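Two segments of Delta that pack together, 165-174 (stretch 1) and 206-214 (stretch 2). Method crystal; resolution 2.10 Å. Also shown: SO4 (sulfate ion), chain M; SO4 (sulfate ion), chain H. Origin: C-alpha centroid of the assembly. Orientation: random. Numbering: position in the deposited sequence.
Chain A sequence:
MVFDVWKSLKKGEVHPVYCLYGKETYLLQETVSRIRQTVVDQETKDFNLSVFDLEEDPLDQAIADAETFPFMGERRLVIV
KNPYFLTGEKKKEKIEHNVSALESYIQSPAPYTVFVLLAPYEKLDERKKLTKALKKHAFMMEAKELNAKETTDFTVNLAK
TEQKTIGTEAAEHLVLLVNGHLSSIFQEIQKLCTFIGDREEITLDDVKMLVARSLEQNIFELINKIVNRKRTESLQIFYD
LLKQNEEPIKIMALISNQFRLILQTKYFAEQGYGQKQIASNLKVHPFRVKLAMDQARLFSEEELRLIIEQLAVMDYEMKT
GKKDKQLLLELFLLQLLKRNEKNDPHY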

# COMPACT_ATOMS: atom_id res chain seq x y z
N THR A 165 12.49 -17.45 9.34
CA THR A 165 12.72 -17.56 7.91
C THR A 165 11.47 -18.08 7.20
O THR A 165 10.59 -18.68 7.83
N ILE A 166 11.39 -17.83 5.91
CA ILE A 166 10.30 -18.36 5.10
C ILE A 166 10.84 -18.66 3.71
O ILE A 166 11.52 -17.82 3.12
N GLY A 167 10.59 -19.86 3.22
CA GLY A 167 11.07 -20.28 1.91
C GLY A 167 10.30 -19.55 0.83
O GLY A 167 9.25 -18.97 1.11
N THR A 168 10.81 -19.56 -0.40
CA THR A 168 10.16 -18.79 -1.45
C THR A 168 8.78 -19.33 -1.82
O THR A 168 7.88 -18.57 -2.12
N GLU A 169 8.60 -20.65 -1.78
CA GLU A 169 7.29 -21.22 -2.08
C GLU A 169 6.22 -20.77 -1.07
O GLU A 169 5.13 -20.37 -1.45
N ALA A 170 6.55 -20.83 0.22
CA ALA A 170 5.66 -20.42 1.30
C ALA A 170 5.33 -18.93 1.19
O ALA A 170 4.19 -18.51 1.42
N ALA A 171 6.36 -18.15 0.86
CA ALA A 171 6.25 -16.71 0.69
C ALA A 171 5.38 -16.33 -0.51
O ALA A 171 4.56 -15.42 -0.43
N GLU A 172 5.59 -17.02 -1.62
CA GLU A 172 4.80 -16.77 -2.82
C GLU A 172 3.34 -17.08 -2.55
O GLU A 172 2.45 -16.39 -3.04
N HIS A 173 3.09 -18.14 -1.80
CA HIS A 173 1.71 -18.51 -1.51
C HIS A 173 1.04 -17.47 -0.61
O HIS A 173 -0.12 -17.12 -0.79
N LEU A 174 1.80 -16.96 0.36
CA LEU A 174 1.30 -15.93 1.25
C LEU A 174 0.90 -14.70 0.46
O LEU A 174 -0.19 -14.15 0.62
N ASP A 206 2.25 -24.07 7.32
CA ASP A 206 1.90 -23.00 8.28
C ASP A 206 1.07 -21.89 7.60
O ASP A 206 0.05 -21.41 8.13
N VAL A 207 1.52 -21.48 6.42
CA VAL A 207 0.81 -20.44 5.68
C VAL A 207 -0.61 -20.86 5.37
O VAL A 207 -1.56 -20.13 5.65
N LYS A 208 -0.75 -22.05 4.78
CA LYS A 208 -2.06 -22.55 4.38
C LYS A 208 -2.99 -22.76 5.55
O LYS A 208 -4.19 -22.55 5.43
N MET A 209 -2.47 -23.22 6.70
CA MET A 209 -3.39 -23.50 7.79
C MET A 209 -3.82 -22.21 8.48
O MET A 209 -4.97 -22.07 8.89
N LEU A 210 -2.90 -21.26 8.58
CA LEU A 210 -3.19 -20.09 9.39
C LEU A 210 -3.82 -18.92 8.61
O LEU A 210 -4.65 -18.20 9.14
N VAL A 211 -3.44 -18.77 7.34
CA VAL A 211 -3.74 -17.53 6.60
C VAL A 211 -4.92 -17.71 5.68
O VAL A 211 -4.86 -18.52 4.74
N ALA A 212 -6.00 -16.97 5.94
CA ALA A 212 -7.21 -17.11 5.13
C ALA A 212 -7.09 -16.33 3.81
O ALA A 212 -6.64 -15.18 3.79
N ARG A 213 -7.52 -16.95 2.73
CA ARG A 213 -7.59 -16.28 1.44
C ARG A 213 -8.49 -15.06 1.58
O ARG A 213 -9.62 -15.17 2.05
N SER A 214 -7.98 -13.89 1.21
CA SER A 214 -8.76 -12.66 1.37
C SER A 214 -10.03 -12.66 0.49
O SER A 214 -10.09 -13.33 -0.55

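The two helices, 168-174 and 206-210, run in roughly the same direction, 27° apart, with axes 9.7 Å apart at closest approach. No hydrogen bond joins the two stretches, so the contact rests mainly on apolar packing. Asp206 takes no part; its carboxylate is satisfied elsewhere in the structure.

Val207 is the centre of the contact. It points toward stretch 1 in the t rotamer, at the closest CA-CA approach, where its CA lies 6.3 Å from Leu174 CA. Its CG2 meets Ile166 CD1 and Ala170 CB, each at 4.2 Å. Its CG1 packs 4.1 Å from Leu174 CB and also lies at the edge of the His173 ring.

The CA-to-CB bond of Lys208 points sideways to stretch 1, with chi1 m and the rest of the chain extended. Its CE sits over one face of the His173 ring, 4.3 Å from the centroid, a CH-pi contact. His173 itself is t and points toward stretch 2.

Met209 and Leu210 do not reach stretch 1. Val211, t, turns back toward it, and its CG1 touches Leu174 CD1 at 3.9 Å. Leu174 is t, p.

Ala212 makes no contact across. Arg213 starts sideways, but its end comes nearer. Its NH2 donates a hydrogen bond to O2 of the chain M sulfate at 2.7 Å. Its backbone N binds O2 of the chain H sulfate at 2.6 Å.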

# COMPACT_ATOMS: atom_id res chain seq x y z
CB THR A 165 13.88 -18.51 7.60
OG1 THR A 165 13.57 -19.80 8.13
CG2 THR A 165 15.16 -17.99 8.24
CB ILE A 166 9.07 -17.39 5.07
CG1 ILE A 166 7.87 -18.05 4.37
CG2 ILE A 166 9.42 -16.02 4.46
CD1 ILE A 166 6.55 -17.27 4.53
CB THR A 168 11.06 -18.57 -2.71
OG1 THR A 168 10.77 -19.56 -3.71
CG2 THR A 168 12.53 -18.63 -2.34
CB GLU A 169 7.37 -22.74 -2.13
CG GLU A 169 6.08 -23.42 -2.60
CD GLU A 169 6.17 -24.94 -2.55
OE1 GLU A 169 7.15 -25.47 -1.99
OE2 GLU A 169 5.24 -25.62 -3.07
CB ALA A 170 6.30 -20.72 2.65
CB ALA A 171 7.65 -16.09 0.54
CB GLU A 172 5.31 -17.62 -3.98
CG GLU A 172 6.59 -17.07 -4.60
CD GLU A 172 7.21 -18.00 -5.63
OE1 GLU A 172 6.92 -19.21 -5.58
OE2 GLU A 172 7.98 -17.51 -6.49
CB HIS A 173 1.64 -19.88 -0.86
CG HIS A 173 0.25 -20.45 -0.87
ND1 HIS A 173 -0.45 -20.72 0.28
CD2 HIS A 173 -0.57 -20.74 -1.90
CE1 HIS A 173 -1.65 -21.19 -0.04
NE2 HIS A 173 -1.74 -21.22 -1.35
CB LEU A 174 2.36 -15.57 2.30
CG LEU A 174 1.96 -14.36 3.16
CD1 LEU A 174 0.59 -14.59 3.77
CD2 LEU A 174 2.98 -14.12 4.24
CB ASP A 206 3.15 -22.38 8.90
CG ASP A 206 3.87 -23.32 9.85
OD1 ASP A 206 3.20 -23.93 10.71
OD2 ASP A 206 5.10 -23.46 9.73
CB VAL A 207 1.54 -20.06 4.38
CG1 VAL A 207 0.68 -19.12 3.55
CG2 VAL A 207 2.92 -19.42 4.71
CB LYS A 208 -1.94 -23.87 3.62
CG LYS A 208 -1.23 -23.76 2.26
CD LYS A 208 -1.16 -25.14 1.60
CE LYS A 208 -0.95 -25.04 0.09
NZ LYS A 208 -0.64 -26.35 -0.56
CB MET A 209 -2.84 -24.53 8.78
CG MET A 209 -1.72 -24.05 9.67
SD MET A 209 -1.16 -25.38 10.81
CE MET A 209 -0.38 -26.49 9.65
CB LEU A 210 -1.94 -19.62 10.14
CG LEU A 210 -2.19 -18.58 11.24
CD1 LEU A 210 -2.94 -19.19 12.45
CD2 LEU A 210 -0.87 -17.96 11.69
CB VAL A 211 -2.54 -17.05 5.77
CG1 VAL A 211 -2.90 -15.79 4.96
CG2 VAL A 211 -1.32 -16.79 6.63
CB ALA A 212 -8.44 -16.63 5.91
CB ARG A 213 -8.13 -17.23 0.39
CG ARG A 213 -7.87 -16.80 -1.04
CD ARG A 213 -8.33 -17.89 -2.02
NE ARG A 213 -7.46 -19.06 -1.93
CZ ARG A 213 -6.53 -19.39 -2.83
NH1 ARG A 213 -6.35 -18.65 -3.92
NH2 ARG A 213 -5.80 -20.47 -2.64
CB SER A 214 -7.90 -11.42 1.06
OG SER A 214 -7.72 -11.27 -0.33
S SO4 M . -4.97 -22.87 0.42
O1 SO4 M . -4.07 -21.93 1.12
O2 SO4 M . -5.18 -22.43 -0.96
O3 SO4 M . -6.27 -22.94 1.09
O4 SO4 M . -4.38 -24.21 0.42
S SO4 H . -8.97 -20.31 3.43
O1 SO4 H . -8.19 -21.31 4.17
O2 SO4 H . -8.05 -19.53 2.60
O3 SO4 H . -9.66 -19.40 4.34
O4 SO4 H . -9.94 -21.00 2.58